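Local coordinates for dTDP-4-dehydrorhamnose Reductase (Yersinia enterocolitica, PDB 5U9C) that reduces dTDP-4-dehydro-beta-L-rhamnose to dTDP-beta-L-rhamnose with NADPH, in all likelihood as the last step of dTDP-L-rhamnose biosynthesis, at the beta-D-fructopyranose site, the D-malate site and the interface of chains C and B. Sequence-based numbering; all coordinates share one arbitrary frame. Chains: chain A/B/C, dTDP-4-dehydrorhamnose Reductase.

Contact 1: the beta-D-fructopyranose site. Residues chain A 84, 136; chain B 110, 120, 122, 124, 142, 153, 214. With BDF (beta-D-fructopyranose), chain D.
Beta-D-fructopyranose, poorly ordered in the model, lies in a pocket between two copies of this short-chain dehydrogenase/reductase (SDR)-type reductase, largely buried and lined mostly by chain B. Polar contacts gather at its C1 end. The extended B:Arg153 meets the sugar end-on with two nitrogens in the guanidinium plane: NH1 donates to the O1 hydroxyl at 3.0 Å, and NH2 to the anomeric O2 hydroxyl at 2.5 Å. O1 also lies 2.8 Å from B:Glu120 O, above that carbonyl plane, and 2.8 Å from B:Asp122 O, nearly along the C=O axis (166°), so its one hydrogen must be shared or alternate between them. The guanidinium of B:Arg142 turns a face to the sugar, with C4 over its centre and NE 3.5 Å from C5. That plane is steadied by an in-plane bond of 2.7 Å from B:Arg142 NH1 to B:Thr214 OG1. Apolar contacts close the rest. B:Pro124 CD touches C1 at 3.7 Å, and chain A brings A:Ile136 CD1 to C1 from across the boundary, while A:Ile136 CG2 sits over the imidazole face of A:His84. The sugar may come from crystallisation or purification; it bridges chains A and B and may help fill this boundary, though the structure alone shows no biological role.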
loop_
_atom_site.group_PDB
_atom_site.type_symbol
_atom_site.label_atom_id
_atom_site.label_comp_id
_atom_site.label_asym_id
_atom_site.label_seq_id
_atom_site.Cartn_x
_atom_site.Cartn_y
_atom_site.Cartn_z
ATOM N N HIS A 84 -23.730 6.794 14.561
ATOM C CA HIS A 84 -22.942 7.965 14.970
ATOM C C HIS A 84 -23.799 9.065 15.596
ATOM O O HIS A 84 -23.641 9.355 16.777
ATOM C CB HIS A 84 -22.114 8.499 13.799
ATOM C CG HIS A 84 -21.511 9.851 14.030
ATOM N ND1 HIS A 84 -21.395 10.788 13.024
ATOM C CD2 HIS A 84 -21.045 10.445 15.155
ATOM C CE1 HIS A 84 -20.843 11.886 13.515
ATOM N NE2 HIS A 84 -20.621 11.704 14.803
ATOM N N ILE A 136 -16.695 6.159 14.793
ATOM C CA ILE A 136 -17.033 7.561 15.065
ATOM C C ILE A 136 -17.988 7.605 16.260
ATOM O O ILE A 136 -17.984 8.568 17.017
ATOM C CB ILE A 136 -17.566 8.263 13.795
ATOM C CG1 ILE A 136 -16.420 8.311 12.765
ATOM C CG2 ILE A 136 -18.005 9.689 14.096
ATOM C CD1 ILE A 136 -16.752 8.840 11.387
ATOM N N PHE B 110 -8.747 14.884 3.166
ATOM C CA PHE B 110 -8.835 13.574 2.512
ATOM C C PHE B 110 -7.891 13.544 1.291
ATOM O O PHE B 110 -7.408 14.602 0.796
ATOM C CB PHE B 110 -10.262 13.291 1.989
ATOM C CG PHE B 110 -11.315 13.256 3.052
ATOM C CD1 PHE B 110 -11.430 12.152 3.884
ATOM C CD2 PHE B 110 -12.207 14.300 3.203
ATOM C CE1 PHE B 110 -12.390 12.111 4.879
ATOM C CE2 PHE B 110 -13.176 14.266 4.194
ATOM C CZ PHE B 110 -13.281 13.160 5.022
ATOM N N GLU B 120 -18.933 12.324 5.295
ATOM C CA GLU B 120 -18.612 12.610 6.691
ATOM C C GLU B 120 -18.211 11.390 7.518
ATOM O O GLU B 120 -17.630 11.552 8.570
ATOM C CB GLU B 120 -19.740 13.380 7.380
ATOM C CG GLU B 120 -20.023 14.782 6.813
ATOM C CD GLU B 120 -21.038 14.829 5.662
ATOM O OE1 GLU B 120 -21.311 13.775 5.050
ATOM O OE2 GLU B 120 -21.576 15.937 5.373
ATOM N N ASP B 122 -16.144 9.033 6.331
ATOM C CA ASP B 122 -14.777 8.671 5.963
ATOM C C ASP B 122 -13.814 9.291 6.958
ATOM O O ASP B 122 -14.023 10.407 7.424
ATOM C CB ASP B 122 -14.478 9.058 4.521
ATOM C CG ASP B 122 -15.127 8.115 3.546
ATOM O OD1 ASP B 122 -14.655 6.974 3.456
ATOM O OD2 ASP B 122 -16.106 8.496 2.867
ATOM N N PRO B 124 -10.503 11.080 7.925
ATOM C CA PRO B 124 -9.476 11.914 7.263
ATOM C C PRO B 124 -8.062 11.290 7.227
ATOM O O PRO B 124 -7.622 10.698 8.205
ATOM C CB PRO B 124 -9.494 13.186 8.096
ATOM C CG PRO B 124 -10.901 13.300 8.530
ATOM C CD PRO B 124 -11.322 11.894 8.850
ATOM N N ARG B 142 -12.416 20.174 18.108
ATOM C CA ARG B 142 -13.180 19.086 18.747
ATOM C C ARG B 142 -12.716 18.757 20.175
ATOM O O ARG B 142 -13.543 18.397 21.009
ATOM C CB ARG B 142 -13.187 17.805 17.895
ATOM C CG ARG B 142 -13.928 17.949 16.573
ATOM C CD ARG B 142 -14.229 16.595 15.927
ATOM N NE ARG B 142 -14.763 16.750 14.578
ATOM C CZ ARG B 142 -13.999 16.809 13.498
ATOM N NH1 ARG B 142 -14.538 16.962 12.297
ATOM N NH2 ARG B 142 -12.678 16.716 13.624
ATOM N N ARG B 153 -16.521 21.521 5.789
ATOM C CA ARG B 153 -15.463 21.233 4.826
ATOM C C ARG B 153 -15.961 21.641 3.427
ATOM O O ARG B 153 -16.990 21.143 2.941
ATOM C CB ARG B 153 -15.050 19.755 4.856
ATOM C CG ARG B 153 -14.604 19.254 6.228
ATOM C CD ARG B 153 -13.999 17.866 6.117
ATOM N NE ARG B 153 -13.516 17.336 7.393
ATOM C CZ ARG B 153 -13.916 16.202 7.980
ATOM N NH1 ARG B 153 -14.794 15.372 7.412
ATOM N NH2 ARG B 153 -13.350 15.844 9.123
ATOM N N THR B 214 -20.025 18.138 12.118
ATOM C CA THR B 214 -19.126 18.238 10.959
ATOM C C THR B 214 -19.954 17.991 9.720
ATOM O O THR B 214 -20.745 17.036 9.661
ATOM C CB THR B 214 -17.949 17.268 11.042
ATOM O OG1 THR B 214 -17.122 17.625 12.158
ATOM C CG2 THR B 214 -17.077 17.306 9.740
HETATM C C1 BDF D . -14.904 12.031 9.853
HETATM C C2 BDF D . -14.808 13.055 10.972
HETATM C C3 BDF D . -14.532 12.383 12.323
HETATM C C4 BDF D . -14.975 13.228 13.527
HETATM C C5 BDF D . -16.366 13.878 13.347
HETATM C C6 BDF D . -16.969 13.535 11.989
HETATM O O1 BDF D . -15.114 12.666 8.573
HETATM O O2 BDF D . -13.690 13.893 10.693
HETATM O O3 BDF D . -13.119 12.149 12.432
HETATM O O4 BDF D . -14.892 12.429 14.720
HETATM O O5 BDF D . -17.270 13.527 14.414
HETATM O O6 BDF D . -16.017 13.843 10.967
#

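Contact 2: the D-malate site. Residues chain A 69, 167-168, 171, 225, 256. With MLT (D-malate), chain E.
D-malate occupies a cationic cleft of this RmlD-family, SDR-type reductase, bordered by the start of helix 168-177, the first residue of helix 225-235 and the loop carrying A:Arg256. The cleft probably belongs to the substrate-binding region; the malate, bound by A:Phe168, A:Lys171 and A:Arg256 among others, may come from crystallisation or purification. It is poorly ordered and keeps a good part of its surface unburied. The firmer end is the C1 carboxylate. A:Arg256, bent at chi2 (-58°), brings NH1 to MLT O2 at 3.0 Å, a salt bridge and fairly straight hydrogen bond (158° at H) with the oxygen at the edge of the guanidinium, in its plane. A:Val69 CG1 lies over one face of that guanidinium and may help to set its tilt. The same oxygen takes up water 1 at 2.7 Å, which reaches on to the backbone A:Val69 N at 3.1 Å. MLT O1 has a longer ionic contact with A:Arg225 NH2, 3.6 Å away, and the CD methylene of that arginine rests over the ring face of A:Phe168. The C4 carboxylate is held more loosely. A:Lys171, bent at chi3 (-71°), extends NZ to MLT O5 in a salt bridge of 3.4 Å, weak as a hydrogen bond. A:Phe168 N makes another weak bond to MLT O4, where the helix end may add positive potential. Alongside passes the aliphatic A:Lys167, with CD 3.8 Å from MLT C4.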
loop_
_atom_site.group_PDB
_atom_site.type_symbol
_atom_site.label_atom_id
_atom_site.label_comp_id
_atom_site.label_asym_id
_atom_site.label_seq_id
_atom_site.Cartn_x
_atom_site.Cartn_y
_atom_site.Cartn_z
ATOM N N VAL A 69 -24.466 -4.708 7.728
ATOM C CA VAL A 69 -23.231 -4.173 7.153
ATOM C C VAL A 69 -23.366 -3.743 5.695
ATOM O O VAL A 69 -22.818 -2.718 5.284
ATOM C CB VAL A 69 -22.084 -5.187 7.280
ATOM C CG1 VAL A 69 -20.793 -4.585 6.723
ATOM C CG2 VAL A 69 -21.894 -5.568 8.742
ATOM N N LYS A 167 -29.092 -15.962 12.206
ATOM C CA LYS A 167 -27.814 -15.488 11.708
ATOM C C LYS A 167 -26.991 -16.689 11.178
ATOM O O LYS A 167 -27.558 -17.733 10.875
ATOM C CB LYS A 167 -27.115 -14.631 12.780
ATOM C CG LYS A 167 -27.847 -13.311 13.051
ATOM C CD LYS A 167 -27.773 -12.351 11.856
ATOM C CE LYS A 167 -28.761 -11.191 11.951
ATOM N NZ LYS A 167 -28.527 -10.275 13.105
ATOM N N PHE A 168 -25.682 -16.531 11.057
ATOM C CA PHE A 168 -24.837 -17.568 10.490
ATOM C C PHE A 168 -25.017 -18.947 11.110
ATOM O O PHE A 168 -25.280 -19.893 10.388
ATOM C CB PHE A 168 -23.344 -17.171 10.527
ATOM C CG PHE A 168 -22.459 -18.186 9.875
ATOM C CD1 PHE A 168 -22.441 -18.306 8.485
ATOM C CD2 PHE A 168 -21.700 -19.067 10.637
ATOM C CE1 PHE A 168 -21.654 -19.271 7.858
ATOM C CE2 PHE A 168 -20.902 -20.034 10.022
ATOM C CZ PHE A 168 -20.882 -20.135 8.633
ATOM N N LYS A 171 -28.522 -20.493 10.472
ATOM C CA LYS A 171 -28.682 -20.914 9.077
ATOM C C LYS A 171 -27.970 -22.222 8.755
ATOM O O LYS A 171 -28.517 -23.059 8.016
ATOM C CB LYS A 171 -28.250 -19.814 8.109
ATOM C CG LYS A 171 -29.291 -18.704 8.004
ATOM C CD LYS A 171 -28.854 -17.539 7.119
ATOM C CE LYS A 171 -27.756 -16.720 7.776
ATOM N NZ LYS A 171 -27.420 -15.491 7.007
ATOM N N ARG A 225 -15.679 -18.703 8.467
ATOM C CA ARG A 225 -17.034 -19.214 8.517
ATOM C C ARG A 225 -17.018 -20.713 8.168
ATOM O O ARG A 225 -17.806 -21.490 8.700
ATOM C CB ARG A 225 -17.940 -18.442 7.559
ATOM C CG ARG A 225 -18.156 -16.951 7.903
ATOM C CD ARG A 225 -18.939 -16.713 9.183
ATOM N NE ARG A 225 -19.336 -15.299 9.339
ATOM C CZ ARG A 225 -20.071 -14.810 10.342
ATOM N NH1 ARG A 225 -20.521 -15.598 11.325
ATOM N NH2 ARG A 225 -20.367 -13.514 10.361
ATOM N N ARG A 256 -15.195 -6.694 2.950
ATOM C CA ARG A 256 -14.882 -7.365 4.213
ATOM C C ARG A 256 -13.367 -7.558 4.213
ATOM O O ARG A 256 -12.795 -7.839 3.171
ATOM C CB ARG A 256 -15.588 -8.722 4.339
ATOM C CG ARG A 256 -17.118 -8.743 4.204
ATOM C CD ARG A 256 -17.810 -7.866 5.220
ATOM N NE ARG A 256 -19.210 -8.271 5.505
ATOM C CZ ARG A 256 -20.281 -8.017 4.742
ATOM N NH1 ARG A 256 -21.489 -8.414 5.156
ATOM N NH2 ARG A 256 -20.171 -7.390 3.569
HETATM C C1 MLT E . -22.317 -10.246 8.772
HETATM O O1 MLT E . -21.666 -10.162 9.840
HETATM O O2 MLT E . -22.326 -9.324 7.925
HETATM C C2 MLT E . -23.105 -11.509 8.505
HETATM O O3 MLT E . -23.512 -11.587 7.129
HETATM C C3 MLT E . -24.340 -11.579 9.408
HETATM C C4 MLT E . -24.652 -13.025 9.719
HETATM O O4 MLT E . -24.217 -13.519 10.787
HETATM O O5 MLT E . -25.328 -13.675 8.892
HETATM O O HOH W 1 -24.514 -7.765 8.132
#

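Contact 3: the interface of chains C and B. Residues chain C 114, 116, 188-190, 258; chain B 114, 116, 188-190, 258.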
loop_
_atom_site.group_PDB
_atom_site.type_symbol
_atom_site.label_atom_id
_atom_site.label_comp_id
_atom_site.label_asym_id
_atom_site.label_seq_id
_atom_site.Cartn_x
_atom_site.Cartn_y
_atom_site.Cartn_z
ATOM N N GLY C 114 -4.492 1.816 -8.959
ATOM C CA GLY C 114 -5.467 2.799 -8.529
ATOM C C GLY C 114 -5.338 4.201 -9.108
ATOM O O GLY C 114 -5.909 5.147 -8.563
ATOM N N LEU C 116 -5.769 7.006 -12.456
ATOM C CA LEU C 116 -6.944 7.300 -13.275
ATOM C C LEU C 116 -6.912 6.835 -14.706
ATOM O O LEU C 116 -7.977 6.612 -15.314
ATOM C CB LEU C 116 -7.274 8.798 -13.173
ATOM C CG LEU C 116 -7.578 9.258 -11.720
ATOM C CD1 LEU C 116 -7.897 10.750 -11.682
ATOM C CD2 LEU C 116 -8.712 8.456 -11.072
ATOM N N ASP C 188 -18.993 6.106 -9.739
ATOM C CA ASP C 188 -17.670 6.036 -9.089
ATOM C C ASP C 188 -16.719 4.922 -9.541
ATOM O O ASP C 188 -15.879 4.445 -8.763
ATOM C CB ASP C 188 -17.830 6.053 -7.557
ATOM C CG ASP C 188 -18.579 4.865 -7.031
ATOM O OD1 ASP C 188 -19.100 4.100 -7.859
ATOM O OD2 ASP C 188 -18.647 4.703 -5.790
ATOM N N ARG C 189 -16.903 4.490 -10.783
ATOM C CA ARG C 189 -16.037 3.517 -11.440
ATOM C C ARG C 189 -15.814 4.114 -12.843
ATOM O O ARG C 189 -16.777 4.419 -13.555
ATOM C CB ARG C 189 -16.669 2.123 -11.503
ATOM C CG ARG C 189 -16.809 1.413 -10.149
ATOM C CD ARG C 189 -15.450 1.099 -9.504
ATOM N NE ARG C 189 -15.527 0.304 -8.265
ATOM C CZ ARG C 189 -15.605 0.785 -7.020
ATOM N NH1 ARG C 189 -15.668 2.091 -6.775
ATOM N NH2 ARG C 189 -15.657 -0.068 -5.999
ATOM N N LEU C 190 -14.550 4.326 -13.207
ATOM C CA LEU C 190 -14.221 4.926 -14.477
ATOM C C LEU C 190 -13.573 3.989 -15.488
ATOM O O LEU C 190 -12.997 2.957 -15.136
ATOM C CB LEU C 190 -13.287 6.109 -14.201
ATOM C CG LEU C 190 -13.768 7.090 -13.121
ATOM C CD1 LEU C 190 -12.671 8.090 -12.740
ATOM C CD2 LEU C 190 -15.023 7.812 -13.558
ATOM N N TYR C 258 -11.002 1.616 -9.294
ATOM C CA TYR C 258 -11.573 2.975 -9.377
ATOM C C TYR C 258 -11.579 3.420 -10.826
ATOM O O TYR C 258 -12.512 4.090 -11.279
ATOM C CB TYR C 258 -10.809 3.944 -8.505
ATOM C CG TYR C 258 -10.958 3.619 -7.034
ATOM C CD1 TYR C 258 -12.214 3.595 -6.440
ATOM C CD2 TYR C 258 -9.850 3.360 -6.234
ATOM C CE1 TYR C 258 -12.368 3.289 -5.104
ATOM C CE2 TYR C 258 -9.997 3.072 -4.880
ATOM C CZ TYR C 258 -11.249 3.048 -4.328
ATOM O OH TYR C 258 -11.400 2.769 -2.996
ATOM N N GLY B 114 -6.992 7.544 -1.713
ATOM C CA GLY B 114 -7.033 7.369 -3.162
ATOM C C GLY B 114 -8.363 6.985 -3.761
ATOM O O GLY B 114 -8.417 6.554 -4.908
ATOM N N LEU B 116 -12.484 7.961 -4.954
ATOM C CA LEU B 116 -13.024 9.049 -5.766
ATOM C C LEU B 116 -13.817 10.135 -5.026
ATOM O O LEU B 116 -13.848 11.285 -5.484
ATOM C CB LEU B 116 -13.819 8.475 -6.955
ATOM C CG LEU B 116 -12.971 7.555 -7.861
ATOM C CD1 LEU B 116 -13.756 7.068 -9.075
ATOM C CD2 LEU B 116 -11.667 8.223 -8.329
ATOM N N ASP B 188 -6.608 14.796 -14.785
ATOM C CA ASP B 188 -6.404 13.647 -13.895
ATOM C C ASP B 188 -6.277 13.986 -12.416
ATOM O O ASP B 188 -5.616 13.290 -11.655
ATOM C CB ASP B 188 -5.224 12.788 -14.394
ATOM C CG ASP B 188 -3.903 13.544 -14.422
ATOM O OD1 ASP B 188 -3.903 14.773 -14.187
ATOM O OD2 ASP B 188 -2.866 12.908 -14.675
ATOM N N ARG B 189 -6.921 15.064 -12.013
ATOM C CA ARG B 189 -7.003 15.443 -10.603
ATOM C C ARG B 189 -8.479 15.808 -10.460
ATOM O O ARG B 189 -8.982 16.651 -11.207
ATOM C CB ARG B 189 -6.059 16.603 -10.223
ATOM C CG ARG B 189 -4.555 16.255 -10.241
ATOM C CD ARG B 189 -4.185 15.210 -9.184
ATOM N NE ARG B 189 -2.753 14.842 -9.123
ATOM C CZ ARG B 189 -2.164 13.831 -9.777
ATOM N NH1 ARG B 189 -2.845 13.038 -10.609
ATOM N NH2 ARG B 189 -0.850 13.626 -9.612
ATOM N N LEU B 190 -9.175 15.132 -9.554
ATOM C CA LEU B 190 -10.609 15.350 -9.382
ATOM C C LEU B 190 -10.936 16.020 -8.043
ATOM O O LEU B 190 -10.170 15.930 -7.083
ATOM C CB LEU B 190 -11.323 14.007 -9.460
ATOM C CG LEU B 190 -11.033 13.124 -10.685
ATOM C CD1 LEU B 190 -11.752 11.797 -10.568
ATOM C CD2 LEU B 190 -11.436 13.809 -11.967
ATOM N N TYR B 258 -5.442 11.835 -6.282
ATOM C CA TYR B 258 -6.208 11.577 -7.508
ATOM C C TYR B 258 -7.585 12.242 -7.393
ATOM O O TYR B 258 -8.130 12.751 -8.384
ATOM C CB TYR B 258 -6.319 10.082 -7.792
ATOM C CG TYR B 258 -4.990 9.469 -8.152
ATOM C CD1 TYR B 258 -4.302 9.887 -9.284
ATOM C CD2 TYR B 258 -4.440 8.440 -7.388
ATOM C CE1 TYR B 258 -3.074 9.336 -9.620
ATOM C CE2 TYR B 258 -3.218 7.868 -7.725
ATOM C CZ TYR B 258 -2.544 8.326 -8.837
ATOM O OH TYR B 258 -1.344 7.753 -9.175
HETATM O O HOH W 2 -6.401 5.246 -6.083
#
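In both chains Leu116 sets CG anti to the carbonyl carbon (chi1 -60° in C:Leu116, -58° in B:Leu116), and a chi2 near 180° puts CD1 anti to CA, extending it into the other subunit, and leaves CD2 facing its twin. The leucines thus meet tip to tip across the two-fold axis with 4.0 Å between C:Leu116 CD2 and B:Leu116 CD2. C:Leu116 CD1 lies 3.4 Å from the backbone carbonyl B:Asp188 O; its twin repeats this on C:Asp188. Leu190 comes tip to tip against the same methyl, C:Leu190 CD1 standing 4.0 Å from B:Leu116 CD1. The ring of B:Tyr258 slides past C:Leu116 in the opposite direction, B:Tyr258 CD1 lying 4.1 Å from C:Leu116 CG. No direct polar bond crosses this patch; water 2 joins the facing carbonyls, 2.5 Å from C:Gly114 O and 2.7 Å from B:Gly114 O. The Asp188 carbonyl has a partner in its own chain: B:Arg189 NH1 bonds B:Asp188 O at 3.0 Å from above the carbonyl plane. This symmetric, mainly apolar patch, perhaps part of a biological assembly, is built from loop residues 114, 116, 188, 189 and 258 and from Leu190, the first residue of strand 190-191.

Contact 4: the beta-D-fructopyranose site. Residues chain C 168, 171-172, 175, 184-185, 250. With BDF (beta-D-fructopyranose), chain F.
A sugar pocket lies within chain C, between helix 168-177, strand 182-186 and the loop carrying C:Phe250, in the part of the reductase expected to receive the sugar nucleotide. Beta-D-fructopyranose is partly buried there and may derive from crystallisation or purification. C:Phe250 supports the pyranose ring by CH-pi contact: C5 sits over its face, displaced toward the rim, and C:Phe250 CZ comes within 3.4 Å of sugar C6. On the helix side C:Phe168, with CG anti to the backbone N (chi1 -171°), turns its edge to the sugar; O3 lies in the ring plane 3.3 Å from CD1, while CE1 meets C1 at 3.6 Å. C:Ile172 packs CG1 on a face of that phenyl ring and sends CD1 to C1, 3.7 Å away, so both side chains pack against the exocyclic CH2 from one side. C:Gln175, extended beyond CG, brings its amide NE2 to the O1 hydroxyl at 2.8 Å, nearly in the amide plane though bent at the hydrogen (140°). The same NE2 makes a weak bond to C:Lys171 O, one turn back along the helix. From the strand, C:Lys184 O accepts the anomeric O2 hydroxyl at 2.7 Å, in the carbonyl plane and on a lone pair.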
loop_
_atom_site.group_PDB
_atom_site.type_symbol
_atom_site.label_atom_id
_atom_site.label_comp_id
_atom_site.label_asym_id
_atom_site.label_seq_id
_atom_site.Cartn_x
_atom_site.Cartn_y
_atom_site.Cartn_z
ATOM N N PHE C 168 -24.187 -2.499 -21.944
ATOM C CA PHE C 168 -24.523 -1.191 -21.353
ATOM C C PHE C 168 -25.265 -0.197 -22.247
ATOM O O PHE C 168 -26.341 0.268 -21.859
ATOM C CB PHE C 168 -23.293 -0.483 -20.739
ATOM C CG PHE C 168 -23.660 0.759 -19.941
ATOM C CD1 PHE C 168 -24.217 0.641 -18.672
ATOM C CD2 PHE C 168 -23.475 2.040 -20.468
ATOM C CE1 PHE C 168 -24.574 1.769 -17.936
ATOM C CE2 PHE C 168 -23.833 3.173 -19.735
ATOM C CZ PHE C 168 -24.384 3.039 -18.472
ATOM N N LYS C 171 -28.821 -1.461 -23.408
ATOM C CA LYS C 171 -29.769 -1.424 -22.276
ATOM C C LYS C 171 -30.222 -0.008 -21.923
ATOM O O LYS C 171 -31.371 0.193 -21.555
ATOM C CB LYS C 171 -29.165 -2.086 -21.039
ATOM C CG LYS C 171 -29.063 -3.601 -21.105
ATOM C CD LYS C 171 -28.207 -4.099 -19.945
ATOM C CE LYS C 171 -28.309 -5.599 -19.721
ATOM N NZ LYS C 171 -29.642 -5.993 -19.183
ATOM N N ILE C 172 -29.315 0.961 -22.002
ATOM C CA ILE C 172 -29.662 2.359 -21.744
ATOM C C ILE C 172 -30.646 2.844 -22.813
ATOM O O ILE C 172 -31.604 3.562 -22.504
ATOM C CB ILE C 172 -28.407 3.286 -21.726
ATOM C CG1 ILE C 172 -27.511 2.988 -20.511
ATOM C CG2 ILE C 172 -28.800 4.762 -21.705
ATOM C CD1 ILE C 172 -28.145 3.282 -19.167
ATOM N N GLN C 175 -34.230 1.366 -22.308
ATOM C CA GLN C 175 -34.895 2.074 -21.214
ATOM C C GLN C 175 -35.394 3.452 -21.660
ATOM O O GLN C 175 -36.490 3.846 -21.280
ATOM C CB GLN C 175 -33.988 2.194 -19.987
ATOM C CG GLN C 175 -33.653 0.862 -19.333
ATOM C CD GLN C 175 -32.602 0.997 -18.238
ATOM O OE1 GLN C 175 -32.774 1.755 -17.275
ATOM N NE2 GLN C 175 -31.509 0.245 -18.374
ATOM N N LYS C 184 -30.601 4.403 -13.504
ATOM C CA LYS C 184 -29.511 4.521 -12.543
ATOM C C LYS C 184 -28.239 4.041 -13.208
ATOM O O LYS C 184 -28.268 3.057 -13.941
ATOM C CB LYS C 184 -29.812 3.716 -11.285
ATOM C CG LYS C 184 -31.001 4.264 -10.521
ATOM C CD LYS C 184 -31.369 3.403 -9.342
ATOM C CE LYS C 184 -32.539 4.018 -8.607
ATOM N NZ LYS C 184 -33.018 3.133 -7.516
ATOM N N ALA C 185 -27.142 4.772 -13.004
ATOM C CA ALA C 185 -25.850 4.385 -13.560
ATOM C C ALA C 185 -24.752 4.689 -12.545
ATOM O O ALA C 185 -24.804 5.704 -11.834
ATOM C CB ALA C 185 -25.593 5.090 -14.879
ATOM N N PHE C 250 -24.837 -2.176 -6.454
ATOM C CA PHE C 250 -24.884 -3.317 -7.346
ATOM C C PHE C 250 -23.747 -4.261 -7.001
ATOM O O PHE C 250 -22.708 -4.249 -7.656
ATOM C CB PHE C 250 -24.786 -2.889 -8.813
ATOM C CG PHE C 250 -25.930 -2.028 -9.266
ATOM C CD1 PHE C 250 -27.233 -2.481 -9.175
ATOM C CD2 PHE C 250 -25.699 -0.788 -9.839
ATOM C CE1 PHE C 250 -28.304 -1.687 -9.596
ATOM C CE2 PHE C 250 -26.758 0.002 -10.277
ATOM C CZ PHE C 250 -28.060 -0.442 -10.147
HETATM C C1 BDF F . -27.700 0.364 -16.974
HETATM C C2 BDF F . -27.406 -0.043 -15.528
HETATM C C3 BDF F . -26.506 -1.287 -15.457
HETATM C C4 BDF F . -26.320 -1.732 -14.007
HETATM C C5 BDF F . -27.672 -1.951 -13.333
HETATM C C6 BDF F . -28.555 -0.708 -13.485
HETATM O O1 BDF F . -28.912 -0.238 -17.439
HETATM O O2 BDF F . -26.761 1.062 -14.878
HETATM O O3 BDF F . -25.214 -1.050 -16.040
HETATM O O4 BDF F . -25.552 -2.936 -13.964
HETATM O O5 BDF F . -28.327 -3.099 -13.894
HETATM O O6 BDF F . -28.657 -0.322 -14.862
#

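Contact 2 and contact 4 show the same region in different copies: Phe168 and Lys171 of helix 168-177 line both, so malate in chain A and fructopyranose in chain C draw on the same two residues in different ways, with their C-alpha centres about 30 Å apart. Contact 1 and contact 3 both lie between subunits, about 21 Å from each other, and chain B takes part in each. Contact 3 is equally about 21 Å from contact 4, and strand 182-186 of the latter leads toward the 188-190 segment of the former, so one stretch of chain C links a ligand pocket to a subunit boundary.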